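Local coordinates for protein putative aminooxidase (Propionibacterium acnes, PDB 2BA9) that binds FAD and isomerises polyunsaturated fatty acids, producing conjugated linoleic acid, at residues E72-T77 / D197-A202. Residues are numbered along the deposited sequence; the frame is centred on the assembly and turned at random.
Sequences EIMDRT and DLWTWA
W199 and W201 both reach from the loop after helix 187-195 to the same residue of helix 68-77, M74, a compact case of one thioether side chain serving two indoles. At W199 the contact is purely apolar: the benzo end of the indole meets the terminal methyl, with W199 CZ3 3.5 Å from M74 CE, and the methyl approaches the ring obliquely. T200, between the two tryptophans, has its OG1 hydrogen-bonded to P84 O. At W201 it is the pyrrole N-H that makes the contact. W201 NE1 lies 3.6 Å from M74 SD in a weak but nearly straight N-H...S hydrogen bond of 169°. The sulfur sits in the plane of the ring, beyond its edge. A bend at chi3 (-83°) turns the methyl of M74 toward W199 while its sulfur faces W201. The backbones stay apart, the nearest CA atoms, those of M74 and W201, being 11.2 Å from each other. M208 of helix 204-215 also touches W201, whose side chain lies about 7 Å from the bound FAD. The pair M74-W201 is an edge-on Met-aromatic contact, here joining a helix to a loop near the flavin cofactor of an amine-oxidase-family fold.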
# COMPACT_ATOMS: atom_id res chain seq x y z
N GLU A 72 -10.55 14.58 -0.25
CA GLU A 72 -10.46 15.63 0.78
C GLU A 72 -9.08 16.30 0.83
O GLU A 72 -8.96 17.52 1.07
CB GLU A 72 -10.79 15.07 2.15
CG GLU A 72 -12.26 15.00 2.47
CD GLU A 72 -12.51 14.40 3.84
OE1 GLU A 72 -11.69 14.64 4.75
OE2 GLU A 72 -13.51 13.67 3.99
N ILE A 73 -8.05 15.48 0.61
CA ILE A 73 -6.67 15.94 0.57
C ILE A 73 -6.45 16.85 -0.63
O ILE A 73 -5.87 17.93 -0.47
CB ILE A 73 -5.65 14.76 0.54
CG1 ILE A 73 -5.68 13.99 1.87
CG2 ILE A 73 -4.24 15.26 0.28
CD1 ILE A 73 -4.81 12.73 1.88
N MET A 74 -6.93 16.45 -1.81
CA MET A 74 -6.83 17.30 -3.01
C MET A 74 -7.59 18.64 -2.86
O MET A 74 -7.15 19.67 -3.38
CB MET A 74 -7.33 16.56 -4.27
CG MET A 74 -6.47 15.38 -4.71
SD MET A 74 -6.94 14.70 -6.33
CE MET A 74 -8.29 13.62 -5.87
N ASP A 75 -8.73 18.62 -2.16
CA ASP A 75 -9.51 19.85 -1.91
C ASP A 75 -8.64 20.85 -1.16
O ASP A 75 -8.67 22.06 -1.42
CB ASP A 75 -10.76 19.59 -1.07
CG ASP A 75 -11.79 18.71 -1.75
OD1 ASP A 75 -11.76 18.54 -2.99
OD2 ASP A 75 -12.65 18.20 -1.01
N ARG A 76 -7.88 20.33 -0.20
CA ARG A 76 -7.01 21.14 0.64
C ARG A 76 -5.79 21.69 -0.12
O ARG A 76 -5.35 22.82 0.13
CB ARG A 76 -6.54 20.31 1.84
CG ARG A 76 -5.97 21.15 2.95
CD ARG A 76 -5.55 20.32 4.12
NE ARG A 76 -4.57 21.06 4.90
CZ ARG A 76 -4.77 21.64 6.07
NH1 ARG A 76 -5.95 21.57 6.70
NH2 ARG A 76 -3.76 22.29 6.64
N THR A 77 -5.27 20.92 -1.05
CA THR A 77 -4.01 21.29 -1.74
C THR A 77 -4.23 21.99 -3.09
O THR A 77 -3.32 22.67 -3.59
CB THR A 77 -3.15 20.05 -2.00
OG1 THR A 77 -3.87 19.12 -2.82
CG2 THR A 77 -2.73 19.36 -0.69
N ASP A 197 -11.75 2.87 -14.57
CA ASP A 197 -12.11 4.18 -14.02
C ASP A 197 -11.09 4.50 -12.92
O ASP A 197 -11.36 4.32 -11.72
CB ASP A 197 -13.56 4.14 -13.51
CG ASP A 197 -14.15 5.52 -13.24
OD1 ASP A 197 -13.59 6.55 -13.70
OD2 ASP A 197 -15.21 5.57 -12.57
N LEU A 198 -9.91 4.98 -13.34
CA LEU A 198 -8.74 5.07 -12.46
C LEU A 198 -8.08 6.45 -12.49
O LEU A 198 -7.85 7.02 -13.56
CB LEU A 198 -7.72 4.01 -12.89
CG LEU A 198 -8.14 2.56 -12.69
CD1 LEU A 198 -7.32 1.62 -13.56
CD2 LEU A 198 -8.02 2.17 -11.23
N TRP A 199 -7.76 6.98 -11.31
CA TRP A 199 -7.05 8.26 -11.20
C TRP A 199 -5.55 8.09 -11.35
O TRP A 199 -4.96 7.14 -10.84
CB TRP A 199 -7.29 8.91 -9.84
CG TRP A 199 -8.69 9.24 -9.51
CD1 TRP A 199 -9.77 9.27 -10.34
CD2 TRP A 199 -9.17 9.65 -8.22
NE1 TRP A 199 -10.89 9.65 -9.65
CE2 TRP A 199 -10.55 9.89 -8.35
CE3 TRP A 199 -8.56 9.83 -6.97
CZ2 TRP A 199 -11.33 10.31 -7.27
CZ3 TRP A 199 -9.33 10.24 -5.92
CH2 TRP A 199 -10.70 10.48 -6.07
N THR A 200 -4.93 9.03 -12.06
CA THR A 200 -3.48 9.18 -12.11
C THR A 200 -3.19 10.67 -12.04
O THR A 200 -4.07 11.50 -12.25
CB THR A 200 -2.84 8.63 -13.41
OG1 THR A 200 -3.30 9.37 -14.55
CG2 THR A 200 -3.15 7.14 -13.60
N TRP A 201 -1.93 10.99 -11.77
CA TRP A 201 -1.50 12.37 -11.59
C TRP A 201 -0.31 12.67 -12.48
O TRP A 201 0.68 11.92 -12.46
CB TRP A 201 -1.17 12.59 -10.10
CG TRP A 201 -2.39 12.50 -9.24
CD1 TRP A 201 -3.21 13.52 -8.87
CD2 TRP A 201 -2.96 11.31 -8.68
NE1 TRP A 201 -4.23 13.06 -8.09
CE2 TRP A 201 -4.11 11.70 -7.96
CE3 TRP A 201 -2.59 9.97 -8.69
CZ2 TRP A 201 -4.90 10.79 -7.27
CZ3 TRP A 201 -3.39 9.05 -8.01
CH2 TRP A 201 -4.53 9.47 -7.30
N ALA A 202 -0.40 13.74 -13.28
CA ALA A 202 0.68 14.16 -14.20
C ALA A 202 1.99 14.39 -13.47
O ALA A 202 3.05 13.96 -13.93
CB ALA A 202 0.30 15.45 -14.96